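Local coordinates for glycosyl hydrolase, family 38 (Enterococcus faecalis, PDB 5KBP) that is an alpha-mannosidase of glycosyl hydrolase family 38 that hydrolyses alpha-mannosidic linkages, probably with help from a bound metal ion, at the interface of chains A and B. Sequence-based numbering; all coordinates share one arbitrary frame. Chains: chain A/B, Glycosyl hydrolase, family 38.

Contacts 1 and 4 are two-fold mates: helix 25-45 of one chain meets helix 337-348 and the long helix starting at residue 362 of the other, their C-alpha centres about 22 Å apart. Contact 2 continues contact 1 along helices 25-45 of B and 362-393 of A, about 10 Å away between C-alpha centres. Contact 3, its centre about 20 Å from that of contact 4, sets strands 463-475 and 483-497 of B against loops of A; contact 2 uses the segment between the same strands in A. This extended symmetric interface is compatible with a dimer, although the structure alone does not prove one in solution.

Contact 1: the interface of chains A and B. Residues chain A 339, 342, 378; chain B 25-26, 29-30, 66-67.
The carboxylate of B:Glu26 is gripped at both oxygens. The phenol hydroxyl OH of A:Tyr342 donates a 2.6 Å hydrogen bond to B:Glu26 OE1, on the syn side and 23° out of the carboxylate plane. From its own helix, one turn on, B:His29 ND1 donates to B:Glu26 OE2 at 3.1 Å, also syn but further out of plane. One bond from each chain probably restricts rotation of the carboxylate, and the donors would tend to stabilise its charge.

A:Tyr342 comes from helix 337-348 and projects into a notch between helix 25-45 of B and the segment carrying B:Gln66 and B:Val67. Its CG stands anti to the backbone N (chi1 175°), which sends the ring toward B. B:Val67 CG2 lies over one ring face, 3.9 Å from the centroid, in a CH-pi contact. B:Gln66, extended beyond CG, brings its amide NE2 to the ring edge, 3.6 Å from A:Tyr342 CE1. The phenol and B:His29 rings meet edge to face, planes 87° apart, with the A:Tyr342 hydroxyl at the imidazole edge, in its plane.

B:Met30, bent at chi2 and chi3, lays its methyl CE over one face of B:His29, while the hydroxyl of B:Tyr25 sits over the opposite face and probably helps fix the imidazole. A:Val378 CG2 packs 3.6 Å from B:Glu26 CB, and the thioether sulfur SD of B:Met30 lies 3.7 Å from A:Gln339 CG.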
ATOM      1  N   GLN A 339      -5.948  -5.020  18.677  1.00 45.94           N
ATOM      2  CA  GLN A 339      -6.394  -4.508  17.385  1.00 45.17           C
ATOM      3  C   GLN A 339      -6.283  -2.990  17.323  1.00 40.60           C
ATOM      4  O   GLN A 339      -5.894  -2.433  16.290  1.00 46.39           O
ATOM      5  CB  GLN A 339      -7.830  -4.953  17.108  1.00 43.08           C
ATOM      6  CG  GLN A 339      -7.999  -6.448  16.855  1.00 47.10           C
ATOM      7  CD  GLN A 339      -8.103  -7.263  18.132  1.00 53.98           C
ATOM      8  OE1 GLN A 339      -7.795  -6.779  19.222  1.00 52.12           O
ATOM      9  NE2 GLN A 339      -8.546  -8.508  18.002  1.00 54.93           N
ATOM     10  N   TYR A 342      -2.748  -2.113  16.831  1.00 32.49           N
ATOM     11  CA  TYR A 342      -2.358  -2.354  15.447  1.00 37.09           C
ATOM     12  C   TYR A 342      -2.896  -1.266  14.524  1.00 41.35           C
ATOM     13  O   TYR A 342      -2.218  -0.860  13.573  1.00 42.36           O
ATOM     14  CB  TYR A 342      -2.848  -3.735  15.006  1.00 32.61           C
ATOM     15  CG  TYR A 342      -2.623  -4.059  13.549  1.00 39.55           C
ATOM     16  CD1 TYR A 342      -1.396  -4.532  13.104  1.00 48.16           C
ATOM     17  CD2 TYR A 342      -3.646  -3.916  12.622  1.00 38.03           C
ATOM     18  CE1 TYR A 342      -1.189  -4.837  11.771  1.00 47.36           C
ATOM     19  CE2 TYR A 342      -3.449  -4.218  11.287  1.00 41.62           C
ATOM     20  CZ  TYR A 342      -2.219  -4.680  10.867  1.00 45.94           C
ATOM     21  OH  TYR A 342      -2.020  -4.981   9.540  1.00 43.27           O
ATOM     22  N   VAL A 378      -9.703  -1.320   9.766  1.00 45.52           N
ATOM     23  CA  VAL A 378      -9.663  -1.883  11.112  1.00 45.70           C
ATOM     24  C   VAL A 378     -10.582  -1.100  12.040  1.00 44.57           C
ATOM     25  O   VAL A 378     -11.298  -1.682  12.864  1.00 43.92           O
ATOM     26  CB  VAL A 378      -8.217  -1.919  11.640  1.00 43.88           C
ATOM     27  CG1 VAL A 378      -8.195  -2.385  13.085  1.00 40.60           C
ATOM     28  CG2 VAL A 378      -7.362  -2.833  10.781  1.00 44.46           C
TER
ATOM     29  N   TYR B  25      -8.266  -6.278   2.871  1.00 44.88           N
ATOM     30  CA  TYR B  25      -7.362  -7.193   3.566  1.00 40.81           C
ATOM     31  C   TYR B  25      -7.587  -7.170   5.073  1.00 43.68           C
ATOM     32  O   TYR B  25      -7.673  -8.223   5.715  1.00 48.27           O
ATOM     33  CB  TYR B  25      -5.905  -6.860   3.250  1.00 47.06           C
ATOM     34  CG  TYR B  25      -4.962  -7.539   4.215  1.00 46.93           C
ATOM     35  CD1 TYR B  25      -4.777  -8.916   4.179  1.00 56.78           C
ATOM     36  CD2 TYR B  25      -4.280  -6.813   5.184  1.00 41.94           C
ATOM     37  CE1 TYR B  25      -3.930  -9.548   5.070  1.00 58.74           C
ATOM     38  CE2 TYR B  25      -3.430  -7.437   6.079  1.00 52.19           C
ATOM     39  CZ  TYR B  25      -3.259  -8.805   6.016  1.00 56.35           C
ATOM     40  OH  TYR B  25      -2.414  -9.432   6.905  1.00 47.30           O
ATOM     41  N   GLU B  26      -7.677  -5.974   5.660  1.00 41.72           N
ATOM     42  CA  GLU B  26      -7.785  -5.883   7.112  1.00 40.14           C
ATOM     43  C   GLU B  26      -9.119  -6.414   7.621  1.00 46.92           C
ATOM     44  O   GLU B  26      -9.203  -6.871   8.767  1.00 48.11           O
ATOM     45  CB  GLU B  26      -7.573  -4.440   7.568  1.00 38.82           C
ATOM     46  CG  GLU B  26      -6.155  -3.926   7.353  1.00 41.99           C
ATOM     47  CD  GLU B  26      -5.106  -4.692   8.146  1.00 51.38           C
ATOM     48  OE1 GLU B  26      -3.917  -4.629   7.770  1.00 52.45           O
ATOM     49  OE2 GLU B  26      -5.464  -5.354   9.144  1.00 60.30           O
ATOM     50  N   HIS B  29      -8.227  -9.825   7.812  1.00 46.77           N
ATOM     51  CA  HIS B  29      -7.158  -9.980   8.792  1.00 45.21           C
ATOM     52  C   HIS B  29      -7.703  -9.997  10.215  1.00 49.14           C
ATOM     53  O   HIS B  29      -7.273 -10.809  11.044  1.00 44.50           O
ATOM     54  CB  HIS B  29      -6.136  -8.856   8.621  1.00 36.31           C
ATOM     55  CG  HIS B  29      -4.899  -9.026   9.446  1.00 47.07           C
ATOM     56  ND1 HIS B  29      -4.011  -7.996   9.672  1.00 52.44           N
ATOM     57  CD2 HIS B  29      -4.397 -10.103  10.094  1.00 47.70           C
ATOM     58  CE1 HIS B  29      -3.018  -8.429  10.427  1.00 49.12           C
ATOM     59  NE2 HIS B  29      -3.228  -9.705  10.697  1.00 50.65           N
ATOM     60  N   MET B  30      -8.660  -9.116  10.515  1.00 37.62           N
ATOM     61  CA  MET B  30      -9.216  -9.066  11.864  1.00 49.27           C
ATOM     62  C   MET B  30     -10.054 -10.299  12.176  1.00 46.88           C
ATOM     63  O   MET B  30     -10.138 -10.711  13.338  1.00 45.47           O
ATOM     64  CB  MET B  30     -10.044  -7.793  12.043  1.00 52.00           C
ATOM     65  CG  MET B  30      -9.240  -6.499  11.960  1.00 49.98           C
ATOM     66  SD  MET B  30      -7.899  -6.407  13.164  1.00 47.65           S
ATOM     67  CE  MET B  30      -6.477  -6.822  12.151  1.00 41.76           C
ATOM     68  N   GLN B  66       1.524 -10.492  14.271  1.00 44.61           N
ATOM     69  CA  GLN B  66       1.679  -9.077  13.958  1.00 49.39           C
ATOM     70  C   GLN B  66       0.708  -8.226  14.766  1.00 55.08           C
ATOM     71  O   GLN B  66       1.012  -7.072  15.089  1.00 58.03           O
ATOM     72  CB  GLN B  66       1.482  -8.851  12.458  1.00 55.26           C
ATOM     73  CG  GLN B  66       1.732  -7.426  11.994  1.00 73.87           C
ATOM     74  CD  GLN B  66       1.594  -7.273  10.492  1.00 93.05           C
ATOM     75  OE1 GLN B  66       1.416  -8.254   9.770  1.00101.71           O
ATOM     76  NE2 GLN B  66       1.676  -6.038  10.013  1.00 94.56           N
ATOM     77  N   VAL B  67      -0.447  -8.781  15.118  1.00 52.68           N
ATOM     78  CA  VAL B  67      -1.453  -8.071  15.894  1.00 42.31           C
ATOM     79  C   VAL B  67      -1.387  -8.436  17.371  1.00 50.17           C
ATOM     80  O   VAL B  67      -1.562  -7.573  18.233  1.00 54.15           O
ATOM     81  CB  VAL B  67      -2.858  -8.343  15.315  1.00 46.19           C
ATOM     82  CG1 VAL B  67      -3.930  -7.646  16.145  1.00 41.98           C
ATOM     83  CG2 VAL B  67      -2.922  -7.895  13.863  1.00 43.26           C
TER

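Contact 2: the interface of chains A and B. Residues chain A 381, 385, 478; chain B 31, 34.
B:Glu34 reaches across to A:Lys478, A:Phe381 and A:Glu385 with the tip of its side chain. From CB the chain leaves with CG anti to the carbonyl carbon (chi1 -61°) and runs straight on through chi2, which carries the carboxylate well out from helix 25-45. CB and CG are the stem; CD lies 3.6 Å from A:Lys478 NZ, with A:Phe381 CZ a little further off. OE1 accepts a hydrogen bond from the ammonium NZ of A:Lys478 at 3.1 Å through its syn lone pair, and the pair is a salt bridge. OE2 lies 3.3 Å from A:Phe381 CZ, on the ring rim, and takes a second, weak bond from the same NZ.

A:Lys478 NZ also makes a salt bridge to A:Glu385 OE2 at 3.0 Å, so the ammonium sits between carboxylates of both chains. The two acids bring OE2 to OE2 at 3.2 Å, a closeness that the lysine charge probably offsets.

B:Arg31 crosses A:Phe381 with its guanidinium plane turned 78° from the ring: the ring edge points at the guanidinium face, CE2 over its centre. A:Glu385 CG lies over one face of the same ring, toward the rim.

In the fold, A:Phe381 and A:Glu385 lie one turn apart on helix 362-393, facing helix 25-45 of B, while A:Lys478 reaches in from the segment joining strands 463-475 and 483-497.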
ATOM      1  N   PHE A 381     -14.088  -2.258  11.246  1.00 41.34           N
ATOM      2  CA  PHE A 381     -14.361  -3.582  11.800  1.00 41.83           C
ATOM      3  C   PHE A 381     -14.619  -3.503  13.300  1.00 50.25           C
ATOM      4  O   PHE A 381     -15.598  -4.065  13.805  1.00 57.93           O
ATOM      5  CB  PHE A 381     -13.194  -4.525  11.504  1.00 44.61           C
ATOM      6  CG  PHE A 381     -13.302  -5.865  12.184  1.00 45.33           C
ATOM      7  CD1 PHE A 381     -12.759  -6.068  13.446  1.00 45.59           C
ATOM      8  CD2 PHE A 381     -13.940  -6.923  11.559  1.00 37.00           C
ATOM      9  CE1 PHE A 381     -12.860  -7.298  14.071  1.00 44.69           C
ATOM     10  CE2 PHE A 381     -14.040  -8.156  12.178  1.00 50.66           C
ATOM     11  CZ  PHE A 381     -13.499  -8.342  13.437  1.00 38.01           C
ATOM     12  N   GLU A 385     -18.058  -4.418  15.288  1.00 43.09           N
ATOM     13  CA  GLU A 385     -18.110  -5.456  16.313  1.00 42.37           C
ATOM     14  C   GLU A 385     -18.762  -4.931  17.586  1.00 47.87           C
ATOM     15  O   GLU A 385     -19.656  -5.572  18.148  1.00 49.60           O
ATOM     16  CB  GLU A 385     -16.704  -5.979  16.608  1.00 48.32           C
ATOM     17  CG  GLU A 385     -16.083  -6.778  15.478  1.00 64.34           C
ATOM     18  CD  GLU A 385     -16.928  -7.966  15.075  1.00 72.07           C
ATOM     19  OE1 GLU A 385     -17.645  -7.868  14.059  1.00 76.40           O
ATOM     20  OE2 GLU A 385     -16.883  -8.992  15.785  1.00 79.60           O
ATOM     21  N   LYS A 478     -20.348 -15.355  13.418  1.00 68.38           N
ATOM     22  CA  LYS A 478     -19.142 -15.746  14.135  1.00 68.46           C
ATOM     23  C   LYS A 478     -19.048 -17.245  14.382  1.00 66.50           C
ATOM     24  O   LYS A 478     -18.056 -17.696  14.964  1.00 71.16           O
ATOM     25  CB  LYS A 478     -19.068 -15.005  15.472  1.00 61.33           C
ATOM     26  CG  LYS A 478     -19.081 -13.495  15.337  1.00 57.02           C
ATOM     27  CD  LYS A 478     -17.898 -13.014  14.518  1.00 51.57           C
ATOM     28  CE  LYS A 478     -17.983 -11.523  14.259  1.00 54.61           C
ATOM     29  NZ  LYS A 478     -16.788 -11.021  13.529  1.00 56.69           N
TER
ATOM     30  N   ARG B  31     -10.679 -10.899  11.161  1.00 38.61           N
ATOM     31  CA  ARG B  31     -11.386 -12.156  11.364  1.00 44.88           C
ATOM     32  C   ARG B  31     -10.438 -13.343  11.466  1.00 49.63           C
ATOM     33  O   ARG B  31     -10.824 -14.381  12.013  1.00 50.73           O
ATOM     34  CB  ARG B  31     -12.398 -12.379  10.240  1.00 43.57           C
ATOM     35  CG  ARG B  31     -13.604 -11.458  10.330  1.00 44.57           C
ATOM     36  CD  ARG B  31     -14.515 -11.587   9.125  1.00 43.82           C
ATOM     37  NE  ARG B  31     -15.712 -10.765   9.270  1.00 51.26           N
ATOM     38  CZ  ARG B  31     -15.777  -9.476   8.954  1.00 56.66           C
ATOM     39  NH1 ARG B  31     -16.911  -8.807   9.122  1.00 44.26           N
ATOM     40  NH2 ARG B  31     -14.710  -8.852   8.472  1.00 58.43           N
ATOM     41  N   GLU B  34      -9.715 -13.569  15.230  1.00 54.10           N
ATOM     42  CA  GLU B  34     -10.765 -14.298  15.933  1.00 54.60           C
ATOM     43  C   GLU B  34     -10.626 -15.800  15.721  1.00 42.73           C
ATOM     44  O   GLU B  34     -10.818 -16.585  16.657  1.00 46.98           O
ATOM     45  CB  GLU B  34     -12.139 -13.819  15.463  1.00 57.78           C
ATOM     46  CG  GLU B  34     -12.415 -12.347  15.726  1.00 68.58           C
ATOM     47  CD  GLU B  34     -13.791 -11.920  15.252  1.00 81.49           C
ATOM     48  OE1 GLU B  34     -14.448 -12.705  14.536  1.00 81.56           O
ATOM     49  OE2 GLU B  34     -14.216 -10.798  15.597  1.00 83.85           O
TER

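Contact 3: the interface of chains A and B. Residues chain A 22, 760-763; chain B 472, 474, 484.
Matching chi1 torsions set up the meeting of A:Trp760 and B:Tyr474. In each, CG lies between the backbone N and the carbonyl carbon (61° for the tryptophan, 62° for the tyrosine), and the indole projects from its loop so that its six-membered ring points at the tyrosine. The two rings meet edge to face: A:Trp760 CH2 stands over the face of B:Tyr474, 3.8 Å from its CG, toward the rim.

B:Phe472, two residues earlier on strand 463-475, has its chi1 at 160°, which lays one ring face against the backbone of A:Gly761 and A:Tyr762. A:Gly761 CA rests over that face, 4.0 Å from the centroid, in a CH-pi contact, and the amide N of A:Tyr762 lies over it too. The lack of a side chain on A:Gly761 probably allows the close approach. At the ring edge, B:Phe472 CZ touches A:Trp760 CZ3 at 3.6 Å.

Chain A braces its own tryptophan. A:Phe763 CZ lies over one indole face, toward the rim, and A:Trp760 CZ2 in turn stands over the centre of the A:Tyr22 ring. A:Phe763 also reaches across, its CZ 3.9 Å from B:Phe472 CE2 and its CE2 4.0 Å from B:Tyr474 CE1. The cluster thus joins aromatic residues from loops of A and strand 463-475 of B. Flanking it from strand 483-497, the ring carbon CB of B:Pro484 closes against A:Trp760 CZ3 at 4.1 Å.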
ATOM      1  N   TYR A  22      12.582  11.602   0.023  1.00 34.26           N
ATOM      2  CA  TYR A  22      12.888  11.773  -1.392  1.00 35.50           C
ATOM      3  C   TYR A  22      13.104  10.454  -2.121  1.00 35.55           C
ATOM      4  O   TYR A  22      13.173  10.450  -3.355  1.00 46.77           O
ATOM      5  CB  TYR A  22      14.121  12.667  -1.568  1.00 41.31           C
ATOM      6  CG  TYR A  22      15.341  12.230  -0.786  1.00 42.60           C
ATOM      7  CD1 TYR A  22      15.542  12.656   0.521  1.00 41.95           C
ATOM      8  CD2 TYR A  22      16.302  11.407  -1.360  1.00 35.71           C
ATOM      9  CE1 TYR A  22      16.657  12.266   1.238  1.00 36.85           C
ATOM     10  CE2 TYR A  22      17.424  11.011  -0.647  1.00 53.05           C
ATOM     11  CZ  TYR A  22      17.594  11.444   0.651  1.00 48.62           C
ATOM     12  OH  TYR A  22      18.703  11.059   1.367  1.00 54.71           O
ATOM     13  N   TRP A 760      16.173  20.456  -1.001  1.00 53.09           N
ATOM     14  CA  TRP A 760      17.588  20.460  -1.352  1.00 53.97           C
ATOM     15  C   TRP A 760      17.878  20.006  -2.778  1.00 50.54           C
ATOM     16  O   TRP A 760      19.052  19.896  -3.144  1.00 47.88           O
ATOM     17  CB  TRP A 760      18.373  19.578  -0.371  1.00 51.59           C
ATOM     18  CG  TRP A 760      17.956  18.132  -0.372  1.00 45.18           C
ATOM     19  CD1 TRP A 760      16.943  17.573   0.350  1.00 45.11           C
ATOM     20  CD2 TRP A 760      18.550  17.064  -1.123  1.00 49.68           C
ATOM     21  NE1 TRP A 760      16.866  16.226   0.092  1.00 49.52           N
ATOM     22  CE2 TRP A 760      17.841  15.888  -0.808  1.00 49.04           C
ATOM     23  CE3 TRP A 760      19.610  16.989  -2.032  1.00 53.59           C
ATOM     24  CZ2 TRP A 760      18.158  14.652  -1.370  1.00 47.93           C
ATOM     25  CZ3 TRP A 760      19.922  15.761  -2.590  1.00 53.08           C
ATOM     26  CH2 TRP A 760      19.198  14.611  -2.257  1.00 51.19           C
ATOM     27  N   GLY A 761      16.862  19.750  -3.590  1.00 53.60           N
ATOM     28  CA  GLY A 761      17.127  19.304  -4.943  1.00 46.87           C
ATOM     29  C   GLY A 761      15.887  19.374  -5.801  1.00 51.50           C
ATOM     30  O   GLY A 761      14.873  19.962  -5.419  1.00 51.03           O
ATOM     31  N   TYR A 762      15.987  18.765  -6.982  1.00 52.57           N
ATOM     32  CA  TYR A 762      14.867  18.662  -7.907  1.00 49.80           C
ATOM     33  C   TYR A 762      14.302  17.249  -7.842  1.00 47.46           C
ATOM     34  O   TYR A 762      14.982  16.285  -8.209  1.00 51.94           O
ATOM     35  CB  TYR A 762      15.286  19.003  -9.336  1.00 44.40           C
ATOM     36  CG  TYR A 762      14.233  18.651 -10.363  1.00 45.11           C
ATOM     37  CD1 TYR A 762      12.985  19.259 -10.341  1.00 45.97           C
ATOM     38  CD2 TYR A 762      14.486  17.711 -11.354  1.00 44.86           C
ATOM     39  CE1 TYR A 762      12.016  18.940 -11.275  1.00 48.01           C
ATOM     40  CE2 TYR A 762      13.522  17.387 -12.294  1.00 45.26           C
ATOM     41  CZ  TYR A 762      12.290  18.004 -12.250  1.00 46.62           C
ATOM     42  OH  TYR A 762      11.328  17.686 -13.182  1.00 53.62           O
ATOM     43  N   PHE A 763      13.060  17.133  -7.379  1.00 39.14           N
ATOM     44  CA  PHE A 763      12.343  15.861  -7.328  1.00 39.23           C
ATOM     45  C   PHE A 763      10.953  16.104  -7.906  1.00 37.85           C
ATOM     46  O   PHE A 763      10.086  16.669  -7.232  1.00 38.03           O
ATOM     47  CB  PHE A 763      12.268  15.318  -5.905  1.00 38.76           C
ATOM     48  CG  PHE A 763      13.605  15.167  -5.239  1.00 41.20           C
ATOM     49  CD1 PHE A 763      14.150  16.211  -4.509  1.00 43.83           C
ATOM     50  CD2 PHE A 763      14.314  13.981  -5.336  1.00 45.40           C
ATOM     51  CE1 PHE A 763      15.379  16.076  -3.892  1.00 45.04           C
ATOM     52  CE2 PHE A 763      15.542  13.841  -4.721  1.00 52.23           C
ATOM     53  CZ  PHE A 763      16.075  14.890  -3.999  1.00 51.97           C
TER
ATOM     54  N   PHE B 472      19.816  17.414 -12.420  1.00 50.70           N
ATOM     55  CA  PHE B 472      20.248  17.291 -11.037  1.00 40.53           C
ATOM     56  C   PHE B 472      20.466  15.825 -10.679  1.00 39.90           C
ATOM     57  O   PHE B 472      19.819  14.926 -11.220  1.00 44.91           O
ATOM     58  CB  PHE B 472      19.208  17.928 -10.109  1.00 45.48           C
ATOM     59  CG  PHE B 472      19.283  17.456  -8.682  1.00 49.66           C
ATOM     60  CD1 PHE B 472      20.200  18.003  -7.801  1.00 41.83           C
ATOM     61  CD2 PHE B 472      18.420  16.472  -8.217  1.00 47.67           C
ATOM     62  CE1 PHE B 472      20.266  17.574  -6.489  1.00 49.17           C
ATOM     63  CE2 PHE B 472      18.482  16.036  -6.906  1.00 41.30           C
ATOM     64  CZ  PHE B 472      19.406  16.588  -6.041  1.00 56.85           C
ATOM     65  N   TYR B 474      22.537  13.145  -7.329  1.00 44.94           N
ATOM     66  CA  TYR B 474      23.111  13.068  -5.993  1.00 44.39           C
ATOM     67  C   TYR B 474      23.680  11.676  -5.769  1.00 47.88           C
ATOM     68  O   TYR B 474      23.275  10.704  -6.413  1.00 49.53           O
ATOM     69  CB  TYR B 474      22.075  13.400  -4.912  1.00 42.50           C
ATOM     70  CG  TYR B 474      20.900  12.449  -4.880  1.00 47.06           C
ATOM     71  CD1 TYR B 474      19.828  12.612  -5.747  1.00 45.86           C
ATOM     72  CD2 TYR B 474      20.860  11.390  -3.982  1.00 52.38           C
ATOM     73  CE1 TYR B 474      18.751  11.747  -5.725  1.00 55.17           C
ATOM     74  CE2 TYR B 474      19.787  10.519  -3.952  1.00 55.74           C
ATOM     75  CZ  TYR B 474      18.736  10.702  -4.825  1.00 58.79           C
ATOM     76  OH  TYR B 474      17.666   9.838  -4.799  1.00 66.44           O
ATOM     77  N   PRO B 484      24.892  16.419  -3.449  1.00 50.18           N
ATOM     78  CA  PRO B 484      24.157  16.805  -4.655  1.00 43.39           C
ATOM     79  C   PRO B 484      25.047  17.461  -5.699  1.00 43.19           C
ATOM     80  O   PRO B 484      26.078  18.064  -5.392  1.00 43.99           O
ATOM     81  CB  PRO B 484      23.126  17.804  -4.111  1.00 44.77           C
ATOM     82  CG  PRO B 484      23.851  18.471  -2.985  1.00 51.09           C
ATOM     83  CD  PRO B 484      24.764  17.426  -2.378  1.00 44.89           C
TER

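Contact 4: the interface of chains A and B. Residues chain A 24, 26, 29-30; chain B 342, 374, 377-378.
A:Glu26 and B:Tyr342 join the N-terminal end of helix 25-45 in one family 38 mannosidase chain to helix 337-348 of the other, helix against helix. The polar links are the twin of those in contact 1 with the chains exchanged: B:Tyr342 OH donates to A:Glu26 OE1 at 2.6 Å, 22° out of the carboxylate plane, and A:His29 ND1 donates to OE2 further out of that plane. Carboxylate and phenol planes are turned 51° apart, and the carboxyl carbon CD lies at the ring edge, in plane.

The apolar contacts run along the stem of the same glutamate. A bend at chi2 turns its carboxylate toward the tyrosine while CB and CG stay against helix 362-392 of B. There A:Glu26 CB meets B:Val378 CG2 at 3.6 Å and B:Asp377 CB at 4.1 Å. A:Glu26 CG meets B:Asn374 at two atoms, the side-chain CB and the backbone O, each 3.6 Å away. A:Met30 crosses B:Val378 at about a right angle, SD 4.0 Å from CG1, and its methyl CE reaches the CE2 side of the phenol.

Carbon against carboxylate is the remaining kind. A:Pro24, just ahead of the helix, sets its CB 3.2 Å from B:Asp377 OD2, with its CG further off at 3.9 Å from the same oxygen.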
ATOM      1  N   PRO A  24      11.698   6.193  -2.408  1.00 37.94           N
ATOM      2  CA  PRO A  24      10.642   5.274  -1.971  1.00 41.84           C
ATOM      3  C   PRO A  24      10.983   4.697  -0.606  1.00 41.64           C
ATOM      4  O   PRO A  24      12.151   4.634  -0.211  1.00 48.55           O
ATOM      5  CB  PRO A  24      10.635   4.196  -3.059  1.00 38.61           C
ATOM      6  CG  PRO A  24      11.181   4.882  -4.267  1.00 39.61           C
ATOM      7  CD  PRO A  24      12.210   5.849  -3.746  1.00 40.15           C
ATOM      8  N   GLU A  26      11.138   1.781   0.879  1.00 38.85           N
ATOM      9  CA  GLU A  26      12.058   0.666   1.076  1.00 41.00           C
ATOM     10  C   GLU A  26      13.498   1.049   0.761  1.00 42.29           C
ATOM     11  O   GLU A  26      14.427   0.433   1.293  1.00 45.59           O
ATOM     12  CB  GLU A  26      11.624  -0.530   0.231  1.00 37.69           C
ATOM     13  CG  GLU A  26      10.332  -1.189   0.698  1.00 48.16           C
ATOM     14  CD  GLU A  26      10.454  -1.860   2.061  1.00 56.11           C
ATOM     15  OE1 GLU A  26       9.404  -2.205   2.643  1.00 49.98           O
ATOM     16  OE2 GLU A  26      11.589  -2.049   2.548  1.00 56.22           O
ATOM     17  N   HIS A  29      14.428   2.329   3.883  1.00 33.51           N
ATOM     18  CA  HIS A  29      14.366   1.248   4.860  1.00 32.70           C
ATOM     19  C   HIS A  29      15.595   0.353   4.784  1.00 34.21           C
ATOM     20  O   HIS A  29      16.146  -0.044   5.817  1.00 36.67           O
ATOM     21  CB  HIS A  29      13.095   0.426   4.645  1.00 35.87           C
ATOM     22  CG  HIS A  29      12.849  -0.596   5.710  1.00 43.07           C
ATOM     23  ND1 HIS A  29      12.018  -1.679   5.521  1.00 46.59           N
ATOM     24  CD2 HIS A  29      13.320  -0.699   6.975  1.00 42.93           C
ATOM     25  CE1 HIS A  29      11.989  -2.406   6.622  1.00 43.78           C
ATOM     26  NE2 HIS A  29      12.771  -1.835   7.520  1.00 42.10           N
ATOM     27  N   MET A  30      16.041   0.021   3.569  1.00 35.85           N
ATOM     28  CA  MET A  30      17.226  -0.817   3.428  1.00 41.78           C
ATOM     29  C   MET A  30      18.482  -0.098   3.901  1.00 38.46           C
ATOM     30  O   MET A  30      19.447  -0.749   4.319  1.00 40.89           O
ATOM     31  CB  MET A  30      17.383  -1.271   1.978  1.00 35.57           C
ATOM     32  CG  MET A  30      16.284  -2.202   1.488  1.00 41.23           C
ATOM     33  SD  MET A  30      16.126  -3.710   2.465  1.00 43.58           S
ATOM     34  CE  MET A  30      14.694  -3.327   3.474  1.00 32.27           C
TER
ATOM     35  N   TYR B 342      13.289 -10.906   3.017  1.00 41.56           N
ATOM     36  CA  TYR B 342      12.251  -9.901   3.222  1.00 42.12           C
ATOM     37  C   TYR B 342      11.571  -9.532   1.910  1.00 43.62           C
ATOM     38  O   TYR B 342      10.345  -9.374   1.858  1.00 42.65           O
ATOM     39  CB  TYR B 342      12.859  -8.665   3.883  1.00 42.75           C
ATOM     40  CG  TYR B 342      11.930  -7.478   4.007  1.00 39.59           C
ATOM     41  CD1 TYR B 342      11.046  -7.373   5.072  1.00 40.69           C
ATOM     42  CD2 TYR B 342      11.953  -6.452   3.069  1.00 39.88           C
ATOM     43  CE1 TYR B 342      10.201  -6.286   5.193  1.00 42.69           C
ATOM     44  CE2 TYR B 342      11.112  -5.362   3.183  1.00 37.32           C
ATOM     45  CZ  TYR B 342      10.239  -5.284   4.247  1.00 40.44           C
ATOM     46  OH  TYR B 342       9.399  -4.201   4.365  1.00 40.73           O
ATOM     47  N   ASN B 374       7.137  -2.114  -3.167  1.00 35.39           N
ATOM     48  CA  ASN B 374       8.111  -2.299  -2.095  1.00 42.19           C
ATOM     49  C   ASN B 374       9.089  -3.420  -2.422  1.00 38.46           C
ATOM     50  O   ASN B 374      10.303  -3.272  -2.244  1.00 37.60           O
ATOM     51  CB  ASN B 374       7.394  -2.579  -0.774  1.00 40.36           C
ATOM     52  CG  ASN B 374       6.610  -1.384  -0.272  1.00 47.30           C
ATOM     53  OD1 ASN B 374       6.769  -0.271  -0.772  1.00 45.39           O
ATOM     54  ND2 ASN B 374       5.765  -1.605   0.729  1.00 53.08           N
ATOM     55  N   ASP B 377      11.436  -2.253  -5.111  1.00 30.91           N
ATOM     56  CA  ASP B 377      12.432  -1.291  -4.649  1.00 34.17           C
ATOM     57  C   ASP B 377      13.547  -1.972  -3.866  1.00 35.74           C
ATOM     58  O   ASP B 377      14.720  -1.602  -3.999  1.00 44.75           O
ATOM     59  CB  ASP B 377      11.763  -0.206  -3.807  1.00 39.84           C
ATOM     60  CG  ASP B 377      10.847   0.682  -4.624  1.00 53.49           C
ATOM     61  OD1 ASP B 377      11.084   0.815  -5.843  1.00 60.17           O
ATOM     62  OD2 ASP B 377       9.888   1.243  -4.052  1.00 60.42           O
ATOM     63  N   VAL B 378      13.205  -2.962  -3.036  1.00 32.54           N
ATOM     64  CA  VAL B 378      14.237  -3.745  -2.361  1.00 37.56           C
ATOM     65  C   VAL B 378      15.072  -4.507  -3.381  1.00 39.24           C
ATOM     66  O   VAL B 378      16.294  -4.640  -3.234  1.00 39.11           O
ATOM     67  CB  VAL B 378      13.603  -4.691  -1.324  1.00 32.57           C
ATOM     68  CG1 VAL B 378      14.666  -5.586  -0.700  1.00 42.34           C
ATOM     69  CG2 VAL B 378      12.881  -3.896  -0.249  1.00 32.14           C
TER